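Long-range contacts in ethylbenzene dehydrogenase beta-subunit (Aromatoleum aromaticum, PDB 2IVF), which is an iron-sulfur subunit of the 4Fe-4S dicluster family, binding three iron/sulfur clusters and one Fe3-S4 cluster: residues V20-N26 and I270-M276; R149-H153 and K210-C214; A193-K197 and L260-T266; W254-L258 and R308-V312. All blocks are in the same frame, centred on the assembly; numbering follows the deposited sequence.

Contact 1: V20-N26 and I270-M276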
loop_
_atom_site.group_PDB
_atom_site.type_symbol
_atom_site.label_atom_id
_atom_site.label_comp_id
_atom_site.label_asym_id
_atom_site.label_seq_id
_atom_site.Cartn_x
_atom_site.Cartn_y
_atom_site.Cartn_z
ATOM N N VAL B 20 -12.740 25.613 -3.519
ATOM C CA VAL B 20 -12.475 24.682 -4.597
ATOM C C VAL B 20 -11.241 23.862 -4.319
ATOM O O VAL B 20 -10.355 24.253 -3.531
ATOM C CB VAL B 20 -12.319 25.373 -5.957
ATOM C CG1 VAL B 20 -13.491 26.391 -6.225
ATOM C CG2 VAL B 20 -11.006 25.999 -6.075
ATOM N N THR B 21 -11.233 22.675 -4.939
ATOM C CA THR B 21 -10.101 21.810 -4.916
ATOM C C THR B 21 -9.669 21.584 -6.358
ATOM O O THR B 21 -10.490 21.469 -7.275
ATOM C CB THR B 21 -10.436 20.445 -4.270
ATOM O OG1 THR B 21 -10.666 20.595 -2.842
ATOM C CG2 THR B 21 -9.271 19.465 -4.491
ATOM N N VAL B 22 -8.381 21.557 -6.562
ATOM C CA VAL B 22 -7.808 21.122 -7.823
ATOM C C VAL B 22 -7.117 19.780 -7.555
ATOM O O VAL B 22 -6.403 19.615 -6.555
ATOM C CB VAL B 22 -6.780 22.117 -8.364
ATOM C CG1 VAL B 22 -5.918 21.491 -9.479
ATOM C CG2 VAL B 22 -7.512 23.394 -8.841
ATOM N N ILE B 23 -7.316 18.822 -8.450
ATOM C CA ILE B 23 -6.685 17.489 -8.316
ATOM C C ILE B 23 -5.890 17.224 -9.566
ATOM O O ILE B 23 -6.436 17.265 -10.657
ATOM C CB ILE B 23 -7.760 16.390 -8.179
ATOM C CG1 ILE B 23 -8.637 16.714 -6.949
ATOM C CG2 ILE B 23 -7.133 14.961 -8.210
ATOM C CD1 ILE B 23 -9.778 15.716 -6.634
ATOM N N ASP B 24 -4.592 16.995 -9.422
ATOM C CA ASP B 24 -3.699 16.858 -10.580
ATOM C C ASP B 24 -3.591 15.393 -10.887
ATOM O O ASP B 24 -2.881 14.670 -10.211
ATOM C CB ASP B 24 -2.308 17.439 -10.289
ATOM C CG ASP B 24 -1.419 17.441 -11.513
ATOM O OD1 ASP B 24 -1.740 16.697 -12.500
ATOM O OD2 ASP B 24 -0.392 18.155 -11.491
ATOM N N LEU B 25 -4.217 14.957 -11.976
ATOM C CA LEU B 25 -4.259 13.535 -12.275
ATOM C C LEU B 25 -2.929 13.015 -12.719
ATOM O O LEU B 25 -2.722 11.800 -12.692
ATOM C CB LEU B 25 -5.317 13.233 -13.316
ATOM C CG LEU B 25 -6.730 13.625 -12.863
ATOM C CD1 LEU B 25 -7.734 13.416 -13.934
ATOM C CD2 LEU B 25 -7.138 12.806 -11.587
ATOM N N ASN B 26 -2.029 13.897 -13.147
ATOM C CA ASN B 26 -0.664 13.443 -13.430
ATOM C C ASN B 26 0.083 12.943 -12.224
ATOM O O ASN B 26 1.017 12.128 -12.349
ATOM C CB ASN B 26 0.105 14.573 -14.094
ATOM C CG ASN B 26 -0.469 14.905 -15.378
ATOM O OD1 ASN B 26 -0.322 14.118 -16.343
ATOM N ND2 ASN B 26 -1.233 16.014 -15.434
ATOM N N ILE B 270 -14.836 21.104 -8.129
ATOM C CA ILE B 270 -13.554 20.444 -8.160
ATOM C C ILE B 270 -13.034 20.452 -9.605
ATOM O O ILE B 270 -13.807 20.263 -10.545
ATOM C CB ILE B 270 -13.676 19.034 -7.641
ATOM C CG1 ILE B 270 -14.119 19.110 -6.149
ATOM C CG2 ILE B 270 -12.319 18.291 -7.784
ATOM C CD1 ILE B 270 -14.396 17.711 -5.538
ATOM N N TYR B 271 -11.726 20.672 -9.765
ATOM C CA TYR B 271 -11.132 20.818 -11.084
ATOM C C TYR B 271 -9.926 19.921 -11.186
ATOM O O TYR B 271 -9.135 19.824 -10.260
ATOM C CB TYR B 271 -10.787 22.270 -11.372
ATOM C CG TYR B 271 -11.971 23.188 -11.227
ATOM C CD1 TYR B 271 -12.374 23.650 -9.973
ATOM C CD2 TYR B 271 -12.692 23.609 -12.345
ATOM C CE1 TYR B 271 -13.493 24.485 -9.848
ATOM C CE2 TYR B 271 -13.792 24.414 -12.227
ATOM C CZ TYR B 271 -14.180 24.867 -10.993
ATOM O OH TYR B 271 -15.267 25.682 -10.982
ATOM N N TYR B 272 -9.790 19.304 -12.339
ATOM C CA TYR B 272 -8.823 18.253 -12.551
ATOM C C TYR B 272 -7.833 18.651 -13.639
ATOM O O TYR B 272 -8.221 19.168 -14.677
ATOM C CB TYR B 272 -9.536 16.986 -13.005
ATOM C CG TYR B 272 -10.375 16.370 -11.933
ATOM C CD1 TYR B 272 -11.698 16.787 -11.741
ATOM C CD2 TYR B 272 -9.887 15.332 -11.151
ATOM C CE1 TYR B 272 -12.472 16.205 -10.768
ATOM C CE2 TYR B 272 -10.634 14.774 -10.152
ATOM C CZ TYR B 272 -11.923 15.203 -9.965
ATOM O OH TYR B 272 -12.700 14.626 -9.001
ATOM N N VAL B 273 -6.549 18.499 -13.343
ATOM C CA VAL B 273 -5.486 18.586 -14.375
ATOM C C VAL B 273 -5.459 17.219 -15.057
ATOM O O VAL B 273 -5.178 16.180 -14.414
ATOM C CB VAL B 273 -4.097 18.918 -13.806
ATOM C CG1 VAL B 273 -3.104 19.136 -14.946
ATOM C CG2 VAL B 273 -4.167 20.180 -12.889
ATOM N N PRO B 274 -5.770 17.196 -16.362
ATOM C CA PRO B 274 -5.891 15.902 -17.004
ATOM C C PRO B 274 -4.515 15.259 -17.186
ATOM O O PRO B 274 -3.484 15.962 -17.284
ATOM C CB PRO B 274 -6.549 16.247 -18.351
ATOM C CG PRO B 274 -6.115 17.613 -18.669
ATOM C CD PRO B 274 -6.063 18.300 -17.308
ATOM N N PRO B 275 -4.508 13.922 -17.300
ATOM C CA PRO B 275 -3.294 13.184 -17.411
ATOM C C PRO B 275 -2.697 13.250 -18.790
ATOM O O PRO B 275 -3.395 13.044 -19.789
ATOM C CB PRO B 275 -3.723 11.749 -17.080
ATOM C CG PRO B 275 -5.088 11.635 -17.558
ATOM C CD PRO B 275 -5.692 13.042 -17.368
ATOM N N MET B 276 -1.406 13.495 -18.834
ATOM C CA MET B 276 -0.621 13.474 -20.079
ATOM C C MET B 276 -0.517 12.045 -20.619
ATOM O O MET B 276 -0.672 11.825 -21.827
ATOM C CB MET B 276 0.772 14.053 -19.822
ATOM C CG MET B 276 0.775 15.545 -19.471
ATOM S SD MET B 276 2.410 16.136 -19.003
ATOM C CE MET B 276 2.682 15.332 -17.414
#
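Val-20 opens the pairing by laying CG1 against the ring edge of Tyr-271 at CE1, on the face of the sheet that also carries Val-22. From Thr-21 onward strand 20-24 runs parallel to strand 270-273, and the Thr-21 carbonyl accepts from Tyr-271 N (2.9 Å). Val-22, with CG1 anti to its backbone N (chi1 165°), directs that methyl toward Val-273 CG2, 4.1 Å away. Ile-23 bonds with both N and O, to Tyr-271 O and Val-273 N, while on the other face its CD1 sits 3.7 Å from Tyr-272 CE2 and also meets Ile-270 CG2. Asp-24 OD1 reaches forward in an Asx turn to accept from Asn-26 N and, on its syn lone pair, from Asn-26 ND2; OD2 is hydrogen-bonded to Tyr-273 OH of the alpha-subunit chain. Leu-25 N continues the parallel pattern to Val-273 O, and its CD2 meets the Tyr-272 ring edge. Beyond the strands the Asn-26 amide takes over: OD1 receives Met-276 N on an in-plane lone pair (2.8 Å), and ND2 reaches Pro-274 O from above the carbonyl plane. The side chain thereby replaces main-chain pairing where two prolines interrupt it. This is the central pair of a mixed four-stranded sheet, flanked by antiparallel strands 235-239 and 258-259; helix 246-253 packs on Val-20, Val-22 and Tyr-271, strand 141-149 on Leu-25 and Tyr-272, and helix 306-321 on Asn-26 and Val-273.

Contact 2: R149-H153 and K210-C214. With SF4 (iron/sulfur cluster), chain U; SF4 (iron/sulfur cluster), chain S.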
loop_
_atom_site.group_PDB
_atom_site.type_symbol
_atom_site.label_atom_id
_atom_site.label_comp_id
_atom_site.label_asym_id
_atom_site.label_seq_id
_atom_site.Cartn_x
_atom_site.Cartn_y
_atom_site.Cartn_z
ATOM N N ARG B 149 -12.323 11.684 -6.275
ATOM C CA ARG B 149 -13.541 12.424 -6.353
ATOM C C ARG B 149 -14.115 12.647 -4.963
ATOM O O ARG B 149 -13.954 11.811 -4.071
ATOM C CB ARG B 149 -14.566 11.691 -7.213
ATOM C CG ARG B 149 -14.189 11.577 -8.698
ATOM C CD ARG B 149 -15.136 10.699 -9.434
ATOM N NE ARG B 149 -16.433 11.320 -9.259
ATOM C CZ ARG B 149 -17.550 10.711 -8.906
ATOM N NH1 ARG B 149 -17.602 9.415 -8.728
ATOM N NH2 ARG B 149 -18.646 11.433 -8.720
ATOM N N MET B 150 -14.813 13.753 -4.816
ATOM C CA MET B 150 -15.580 14.035 -3.617
ATOM C C MET B 150 -16.814 14.793 -4.082
ATOM O O MET B 150 -17.051 14.919 -5.291
ATOM C CB MET B 150 -14.786 14.930 -2.638
ATOM C CG MET B 150 -13.377 14.542 -2.370
ATOM S SD MET B 150 -12.143 15.210 -3.517
ATOM C CE MET B 150 -12.047 16.907 -2.873
ATOM N N CYS B 151 -17.571 15.359 -3.148
ATOM C CA CYS B 151 -18.670 16.235 -3.551
ATOM C C CYS B 151 -18.033 17.469 -4.166
ATOM O O CYS B 151 -17.033 17.978 -3.670
ATOM C CB CYS B 151 -19.582 16.613 -2.399
ATOM S SG CYS B 151 -20.618 18.061 -2.704
ATOM N N ASN B 152 -18.634 17.947 -5.251
ATOM C CA ASN B 152 -18.114 19.068 -5.994
ATOM C C ASN B 152 -18.547 20.429 -5.448
ATOM O O ASN B 152 -18.142 21.441 -5.982
ATOM C CB ASN B 152 -18.495 18.910 -7.491
ATOM C CG ASN B 152 -17.944 17.654 -8.076
ATOM O OD1 ASN B 152 -16.717 17.512 -8.191
ATOM N ND2 ASN B 152 -18.809 16.680 -8.338
ATOM N N HIS B 153 -19.395 20.463 -4.418
ATOM C CA HIS B 153 -19.915 21.711 -3.875
ATOM C C HIS B 153 -20.316 22.671 -4.941
ATOM O O HIS B 153 -19.919 23.850 -4.981
ATOM C CB HIS B 153 -18.953 22.286 -2.846
ATOM C CG HIS B 153 -18.722 21.342 -1.729
ATOM N ND1 HIS B 153 -19.618 21.198 -0.687
ATOM C CD2 HIS B 153 -17.774 20.392 -1.544
ATOM C CE1 HIS B 153 -19.196 20.244 0.119
ATOM N NE2 HIS B 153 -18.073 19.749 -0.370
ATOM N N LYS B 210 -22.974 13.374 3.240
ATOM C CA LYS B 210 -22.110 13.720 2.150
ATOM C C LYS B 210 -20.871 14.447 2.688
ATOM O O LYS B 210 -20.813 14.888 3.835
ATOM C CB LYS B 210 -22.884 14.672 1.204
ATOM C CG LYS B 210 -23.182 16.027 1.795
ATOM C CD LYS B 210 -23.878 16.949 0.830
ATOM C CE LYS B 210 -23.021 17.453 -0.297
ATOM N NZ LYS B 210 -21.746 18.051 0.200
ATOM N N CYS B 211 -19.920 14.640 1.798
ATOM C CA CYS B 211 -18.769 15.466 2.088
ATOM C C CYS B 211 -19.203 16.797 2.647
ATOM O O CYS B 211 -20.044 17.472 2.074
ATOM C CB CYS B 211 -17.951 15.627 0.821
ATOM S SG CYS B 211 -16.657 16.827 0.814
ATOM N N ILE B 212 -18.633 17.134 3.799
ATOM C CA ILE B 212 -18.896 18.393 4.507
ATOM C C ILE B 212 -17.774 19.440 4.290
ATOM O O ILE B 212 -17.688 20.456 4.975
ATOM C CB ILE B 212 -19.141 18.104 6.007
ATOM C CG1 ILE B 212 -17.901 17.489 6.686
ATOM C CG2 ILE B 212 -20.371 17.171 6.121
ATOM C CD1 ILE B 212 -17.951 17.530 8.250
ATOM N N LEU B 213 -16.971 19.202 3.267
ATOM C CA LEU B 213 -15.723 19.906 3.036
ATOM C C LEU B 213 -14.955 20.128 4.346
ATOM O O LEU B 213 -14.324 21.157 4.531
ATOM C CB LEU B 213 -15.915 21.210 2.264
ATOM C CG LEU B 213 -15.061 21.317 0.995
ATOM C CD1 LEU B 213 -15.391 22.607 0.241
ATOM C CD2 LEU B 213 -13.548 21.194 1.283
ATOM N N CYS B 214 -14.955 19.105 5.217
ATOM C CA CYS B 214 -14.291 19.198 6.517
ATOM C C CYS B 214 -14.522 20.530 7.216
ATOM O O CYS B 214 -13.586 21.092 7.757
ATOM C CB CYS B 214 -12.802 19.041 6.343
ATOM S SG CYS B 214 -12.280 17.370 5.981
HETATM FE FE1 SF4 U . -15.005 16.024 2.040
HETATM FE FE2 SF4 U . -14.082 13.957 3.375
HETATM FE FE3 SF4 U . -12.414 15.398 1.836
HETATM FE FE4 SF4 U . -13.281 16.473 4.145
HETATM S S1 SF4 U . -11.929 14.632 3.926
HETATM S S2 SF4 U . -13.286 17.512 2.118
HETATM S S3 SF4 U . -15.433 15.594 4.278
HETATM S S4 SF4 U . -14.229 14.090 1.138
HETATM FE FE1 SF4 S . -23.853 16.274 -5.983
HETATM FE FE2 SF4 S . -24.948 18.248 -4.632
HETATM FE FE3 SF4 S . -23.046 18.780 -6.537
HETATM FE FE4 SF4 S . -22.297 17.566 -4.195
HETATM S S1 SF4 S . -23.162 19.696 -4.447
HETATM S S2 SF4 S . -21.716 16.943 -6.340
HETATM S S3 SF4 S . -24.142 16.338 -3.730
HETATM S S4 SF4 S . -25.159 17.933 -6.904
#
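His-153 meets two cluster-binding cysteines, one at its ring edge and one over a face. CG lies anti to the carbonyl carbon (chi1 -59°), and the ring is turned so that NE2 donates nearly straight to Cys-211 SG (3.5 Å, 164° at the hydrogen). Cys-151 SG sits over the centre of one face and accepts from the backbone N of His-153; the opposite face receives Leu-213 CD1 in a CH-pi contact, 4.0 Å from the centroid. ND1 accepts from Val-177 N, so both ring nitrogens are engaged, fixing the ring's rotation. Both cysteines hold SG anti to the backbone N, yet their sulfurs serve different clusters, the two loops running 76° apart: Cys-151 SG binds iron FE4 of cluster S at 2.3 Å, and Cys-211 SG binds iron FE1 of cluster U at 2.2 Å, while their CB atoms touch at 3.7 Å. Lys-210 bends at chi3 and chi4, curling NZ back to Cys-211 O (2.6 Å) and to within 3.1 Å of Cys-151 SG; Val-177 O is a further acceptor. Its probable positive charge would offset negative charge on the thiolate and cluster. Such paired cysteine loops are characteristic of ferredoxin-like dicluster domains, consistent with electron transfer. The loops follow strands 141-149 and 207-210 and precede helices 158-162 and 215-218; strands 19-24 and 270-273 pack on Met-150, and helix 33-42 on Ile-212 and Cys-214.

Contact 3: A193-K197 and L260-T266. With SF4 (iron/sulfur cluster), chain S.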
loop_
_atom_site.group_PDB
_atom_site.type_symbol
_atom_site.label_atom_id
_atom_site.label_comp_id
_atom_site.label_asym_id
_atom_site.label_seq_id
_atom_site.Cartn_x
_atom_site.Cartn_y
_atom_site.Cartn_z
ATOM N N ALA B 193 -30.926 12.864 -7.748
ATOM C CA ALA B 193 -30.659 14.107 -8.446
ATOM C C ALA B 193 -29.180 14.444 -8.634
ATOM O O ALA B 193 -28.838 15.106 -9.592
ATOM C CB ALA B 193 -31.359 15.258 -7.719
ATOM N N CYS B 194 -28.336 14.068 -7.700
ATOM C CA CYS B 194 -26.930 14.379 -7.803
ATOM C C CYS B 194 -26.335 13.476 -8.876
ATOM O O CYS B 194 -26.271 12.277 -8.682
ATOM C CB CYS B 194 -26.184 14.163 -6.493
ATOM S SG CYS B 194 -24.383 14.121 -6.769
ATOM N N PRO B 195 -25.879 14.059 -10.001
ATOM C CA PRO B 195 -25.416 13.235 -11.099
ATOM C C PRO B 195 -24.065 12.648 -10.819
ATOM O O PRO B 195 -23.584 11.844 -11.606
ATOM C CB PRO B 195 -25.317 14.231 -12.232
ATOM C CG PRO B 195 -24.960 15.473 -11.568
ATOM C CD PRO B 195 -25.729 15.485 -10.294
ATOM N N TYR B 196 -23.440 13.079 -9.727
ATOM C CA TYR B 196 -22.170 12.472 -9.271
ATOM C C TYR B 196 -22.333 11.351 -8.242
ATOM O O TYR B 196 -21.334 10.703 -7.802
ATOM C CB TYR B 196 -21.309 13.573 -8.683
ATOM C CG TYR B 196 -20.974 14.624 -9.679
ATOM C CD1 TYR B 196 -19.876 14.489 -10.535
ATOM C CD2 TYR B 196 -21.727 15.763 -9.758
ATOM C CE1 TYR B 196 -19.596 15.469 -11.518
ATOM C CE2 TYR B 196 -21.446 16.771 -10.704
ATOM C CZ TYR B 196 -20.367 16.625 -11.576
ATOM O OH TYR B 196 -20.154 17.653 -12.484
ATOM N N LYS B 197 -23.568 11.177 -7.787
ATOM C CA LYS B 197 -23.909 10.282 -6.672
ATOM C C LYS B 197 -23.006 10.494 -5.478
ATOM O O LYS B 197 -22.443 9.540 -4.926
ATOM C CB LYS B 197 -23.956 8.823 -7.143
ATOM C CG LYS B 197 -25.051 8.585 -8.199
ATOM C CD LYS B 197 -26.446 8.765 -7.577
ATOM C CE LYS B 197 -27.607 8.783 -8.555
ATOM N NZ LYS B 197 -27.699 9.971 -9.451
ATOM N N LEU B 260 -15.189 18.025 -13.772
ATOM C CA LEU B 260 -15.628 16.692 -14.130
ATOM C C LEU B 260 -17.110 16.721 -14.569
ATOM O O LEU B 260 -18.009 17.155 -13.828
ATOM C CB LEU B 260 -15.344 15.697 -12.980
ATOM C CG LEU B 260 -15.903 14.262 -13.114
ATOM C CD1 LEU B 260 -15.186 13.498 -14.206
ATOM C CD2 LEU B 260 -15.807 13.501 -11.745
ATOM N N HIS B 261 -17.372 16.300 -15.797
ATOM C CA HIS B 261 -18.734 16.169 -16.281
ATOM C C HIS B 261 -19.550 17.472 -16.110
ATOM O O HIS B 261 -20.666 17.452 -15.606
ATOM C CB HIS B 261 -19.449 15.002 -15.584
ATOM C CG HIS B 261 -19.047 13.632 -16.074
ATOM N ND1 HIS B 261 -19.125 13.254 -17.400
ATOM C CD2 HIS B 261 -18.636 12.544 -15.398
ATOM C CE1 HIS B 261 -18.768 11.984 -17.511
ATOM N NE2 HIS B 261 -18.451 11.539 -16.310
ATOM N N ALA B 262 -18.999 18.594 -16.558
ATOM C CA ALA B 262 -19.702 19.880 -16.524
ATOM C C ALA B 262 -21.036 19.810 -17.280
ATOM O O ALA B 262 -21.940 20.641 -17.032
ATOM C CB ALA B 262 -18.828 20.961 -17.107
ATOM N N GLU B 263 -21.148 18.867 -18.232
ATOM C CA GLU B 263 -22.393 18.700 -18.996
ATOM C C GLU B 263 -23.559 18.235 -18.141
ATOM O O GLU B 263 -24.695 18.316 -18.576
ATOM C CB GLU B 263 -22.253 17.786 -20.218
ATOM C CG GLU B 263 -22.126 16.316 -19.932
ATOM C CD GLU B 263 -20.742 15.899 -19.468
ATOM O OE1 GLU B 263 -19.845 16.754 -19.258
ATOM O OE2 GLU B 263 -20.538 14.679 -19.338
ATOM N N TYR B 264 -23.276 17.766 -16.933
ATOM C CA TYR B 264 -24.323 17.461 -15.968
ATOM C C TYR B 264 -25.039 18.683 -15.400
ATOM O O TYR B 264 -26.065 18.534 -14.688
ATOM C CB TYR B 264 -23.780 16.604 -14.831
ATOM C CG TYR B 264 -23.248 15.234 -15.193
ATOM C CD1 TYR B 264 -23.421 14.667 -16.452
ATOM C CD2 TYR B 264 -22.609 14.482 -14.248
ATOM C CE1 TYR B 264 -22.926 13.393 -16.738
ATOM C CE2 TYR B 264 -22.118 13.234 -14.523
ATOM C CZ TYR B 264 -22.287 12.685 -15.767
ATOM O OH TYR B 264 -21.760 11.421 -16.007
ATOM N N GLY B 265 -24.548 19.883 -15.719
ATOM C CA GLY B 265 -25.311 21.116 -15.491
ATOM C C GLY B 265 -25.245 21.733 -14.109
ATOM O O GLY B 265 -25.947 22.720 -13.837
ATOM N N THR B 266 -24.383 21.207 -13.250
ATOM C CA THR B 266 -24.355 21.632 -11.864
ATOM C C THR B 266 -23.268 22.649 -11.522
ATOM O O THR B 266 -23.305 23.210 -10.440
ATOM C CB THR B 266 -24.189 20.436 -10.915
ATOM O OG1 THR B 266 -22.870 19.879 -11.023
ATOM C CG2 THR B 266 -25.236 19.349 -11.222
HETATM FE FE1 SF4 S . -23.853 16.274 -5.983
HETATM FE FE2 SF4 S . -24.948 18.248 -4.632
HETATM FE FE3 SF4 S . -23.046 18.780 -6.537
HETATM FE FE4 SF4 S . -22.297 17.566 -4.195
HETATM S S1 SF4 S . -23.162 19.696 -4.447
HETATM S S2 SF4 S . -21.716 16.943 -6.340
HETATM S S3 SF4 S . -24.142 16.338 -3.730
HETATM S S4 SF4 S . -25.159 17.933 -6.904
HETATM O O HOH W 1 -22.254 19.371 -13.632
#
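Pro-195 and Tyr-264 form the tight side of this contact, the proline CB lying 3.4 Å from Tyr-264 CD2 where the two side chains run alongside one another, pointing opposite ways. The same CD2 edge is directed at one face of Tyr-196, giving an edge-to-face pair with centroids 5.5 Å apart and planes at 59°. At the rim of the Tyr-196 ring the hydroxyl donates to Leu-260 O (2.6 Å), and Thr-266 OG1 lies in the ring plane near CE2. The exposed side is Ala-262 and Glu-263, which hardly touch 193-197; Glu-263 OE2 accepts a hydrogen bond from His-261 ND1, and NE2 of that histidine is hydrogen-bonded to Glu-69. A water donates to Tyr-196 OH (2.9 Å), accepts from Thr-266 N and is hydrogen-bonded to Thr-266 OG1. The phenol therefore both gives and receives a hydrogen bond, which fixes its rotation about the CZ-OH bond. At the other end of the ring Tyr-196 CD2 lies 3.6 Å from sulfur S2 of the cluster bound by Cys-194, making this residue part of that pocket's wall; the phenol's polar end is turned to the 260-266 loop, and the ring carbons, approached obliquely, lie next to the cluster sulfur.

Contact 4: W254-L258 and R308-V312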
loop_
_atom_site.group_PDB
_atom_site.type_symbol
_atom_site.label_atom_id
_atom_site.label_comp_id
_atom_site.label_asym_id
_atom_site.label_seq_id
_atom_site.Cartn_x
_atom_site.Cartn_y
_atom_site.Cartn_z
ATOM N N TRP B 254 -4.303 29.909 -15.790
ATOM C CA TRP B 254 -3.770 28.946 -16.741
ATOM C C TRP B 254 -4.860 28.108 -17.376
ATOM O O TRP B 254 -4.669 27.559 -18.468
ATOM C CB TRP B 254 -2.755 28.031 -16.046
ATOM C CG TRP B 254 -1.491 28.729 -15.843
ATOM C CD1 TRP B 254 -1.118 29.426 -14.739
ATOM C CD2 TRP B 254 -0.406 28.847 -16.782
ATOM N NE1 TRP B 254 0.119 29.979 -14.933
ATOM C CE2 TRP B 254 0.577 29.639 -16.184
ATOM C CE3 TRP B 254 -0.185 28.367 -18.081
ATOM C CZ2 TRP B 254 1.797 29.957 -16.830
ATOM C CZ3 TRP B 254 1.027 28.658 -18.709
ATOM C CH2 TRP B 254 1.993 29.463 -18.097
ATOM N N LYS B 255 -5.956 27.941 -16.649
ATOM C CA LYS B 255 -7.124 27.158 -17.068
ATOM C C LYS B 255 -6.733 25.735 -17.457
ATOM O O LYS B 255 -7.146 25.238 -18.491
ATOM C CB LYS B 255 -7.864 27.836 -18.220
ATOM C CG LYS B 255 -8.076 29.327 -18.007
ATOM C CD LYS B 255 -8.971 29.993 -19.049
ATOM C CE LYS B 255 -9.158 31.506 -18.739
ATOM N NZ LYS B 255 -7.942 32.462 -18.923
ATOM N N VAL B 256 -5.959 25.087 -16.608
ATOM C CA VAL B 256 -5.492 23.702 -16.878
ATOM C C VAL B 256 -6.203 22.691 -16.004
ATOM O O VAL B 256 -5.993 21.499 -16.132
ATOM C CB VAL B 256 -3.953 23.561 -16.667
ATOM C CG1 VAL B 256 -3.216 24.303 -17.789
ATOM C CG2 VAL B 256 -3.548 24.055 -15.279
ATOM N N ALA B 257 -7.047 23.189 -15.095
ATOM C CA ALA B 257 -7.767 22.355 -14.168
ATOM C C ALA B 257 -9.251 22.437 -14.609
ATOM O O ALA B 257 -9.840 23.524 -14.658
ATOM C CB ALA B 257 -7.548 22.826 -12.734
ATOM N N LEU B 258 -9.793 21.302 -15.030
ATOM C CA LEU B 258 -11.090 21.208 -15.668
ATOM C C LEU B 258 -12.120 20.457 -14.841
ATOM O O LEU B 258 -11.814 19.502 -14.156
ATOM C CB LEU B 258 -10.960 20.495 -17.019
ATOM C CG LEU B 258 -9.949 21.077 -17.986
ATOM C CD1 LEU B 258 -9.771 20.148 -19.177
ATOM C CD2 LEU B 258 -10.300 22.532 -18.413
ATOM N N ARG B 308 -6.258 21.492 -25.561
ATOM C CA ARG B 308 -5.531 22.717 -25.234
ATOM C C ARG B 308 -4.705 22.511 -23.966
ATOM O O ARG B 308 -3.502 22.786 -23.916
ATOM C CB ARG B 308 -6.517 23.919 -25.053
ATOM C CG ARG B 308 -5.801 25.248 -24.574
ATOM C CD ARG B 308 -6.730 26.436 -24.278
ATOM N NE ARG B 308 -7.658 26.053 -23.249
ATOM C CZ ARG B 308 -7.409 26.057 -21.937
ATOM N NH1 ARG B 308 -6.255 26.523 -21.440
ATOM N NH2 ARG B 308 -8.352 25.595 -21.121
ATOM N N VAL B 309 -5.350 21.962 -22.957
ATOM C CA VAL B 309 -4.673 21.774 -21.704
ATOM C C VAL B 309 -3.450 20.873 -21.849
ATOM O O VAL B 309 -2.384 21.190 -21.337
ATOM C CB VAL B 309 -5.616 21.255 -20.669
ATOM C CG1 VAL B 309 -4.827 20.860 -19.389
ATOM C CG2 VAL B 309 -6.699 22.368 -20.447
ATOM N N LEU B 310 -3.591 19.767 -22.561
ATOM C CA LEU B 310 -2.474 18.858 -22.724
ATOM C C LEU B 310 -1.348 19.574 -23.443
ATOM O O LEU B 310 -0.154 19.409 -23.112
ATOM C CB LEU B 310 -2.921 17.572 -23.457
ATOM C CG LEU B 310 -3.920 16.693 -22.688
ATOM C CD1 LEU B 310 -4.372 15.511 -23.574
ATOM C CD2 LEU B 310 -3.359 16.187 -21.344
ATOM N N ALA B 311 -1.712 20.404 -24.423
ATOM C CA ALA B 311 -0.721 21.124 -25.188
ATOM C C ALA B 311 0.053 22.143 -24.301
ATOM O O ALA B 311 1.262 22.307 -24.453
ATOM C CB ALA B 311 -1.363 21.790 -26.378
ATOM N N VAL B 312 -0.680 22.799 -23.400
ATOM C CA VAL B 312 -0.127 23.773 -22.446
ATOM C C VAL B 312 0.818 23.010 -21.501
ATOM O O VAL B 312 1.923 23.467 -21.228
ATOM C CB VAL B 312 -1.250 24.465 -21.677
ATOM C CG1 VAL B 312 -0.702 25.350 -20.486
ATOM C CG2 VAL B 312 -2.095 25.304 -22.618
#
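Arg-308 reaches from its helix to the carbonyl of Lys-255, the residue at which the chain leaves helix 246-253 with positive phi. NH2 donates to Lys-255 O at 2.9 Å, in the carbonyl plane and close to the guanidinium plane, with 154° at the hydrogen; NH1 adds a weak bond to the same oxygen at 3.3 Å. One acceptor is thus held by both terminal nitrogens. The arginine extends with CG anti to the backbone N (chi1 175°) and then bends at chi3, which swings the guanidinium edge onto the loop. NH2 has a second partner in a salt bridge with Glu-305, just before the helix, which would partly balance the charge of the guanidinium. Trp-254 directs its indole NE1 to Glu-327, leaving CE3 at the ring edge to meet Val-312 CG1 at 3.9 Å. Between these polar fastenings the contact is aliphatic. Val-309 spreads its two methyls over the loop: CG1 touches Val-256 CB, and CG2 lies 4.0 Å from Leu-258 CD1. Val-312 CG1 also meets Val-256 CG1 at 3.8 Å, the two valine side chains lying nearly perpendicular. Within the helix, Arg-308 O accepts from Val-312 N, the usual helical bond. In the loop, Val-256 and Ala-257 bond by backbone to Leu-250. The arrangement docks helix 306-321 against the loop joining helix 246-253 to strand 258-259. Leu-328 of helix 327-333 packs on Trp-254, Val-256 and Val-312, Leu-250 of helix 246-253 packs on Val-256, and Leu-258 pairs by backbone with Tyr-272 of strand 270-273.

How the contacts relate
From the N terminus, strand 19-24 waits for its partner until residues 270-276, so contact 1 closes a long loop that encloses both contact 2 and contact 3. Contact 2 closes first, at 210-214, and crosses contact 3, whose 193-197 segment falls between its halves; both touch the same iron/sulfur cluster, and Arg-149 NH2 reaches Tyr-196 O. Contact 3 closes at 260-266, just after the 254-258 loop that opens contact 4. Contact 4 crosses contacts 1 and 3 and closes last, on helix 306-321. Together they tie the cluster-binding loops to the central sheet through Ile-270 and Tyr-272, and the sheet to helix 306-321 through Pro-274.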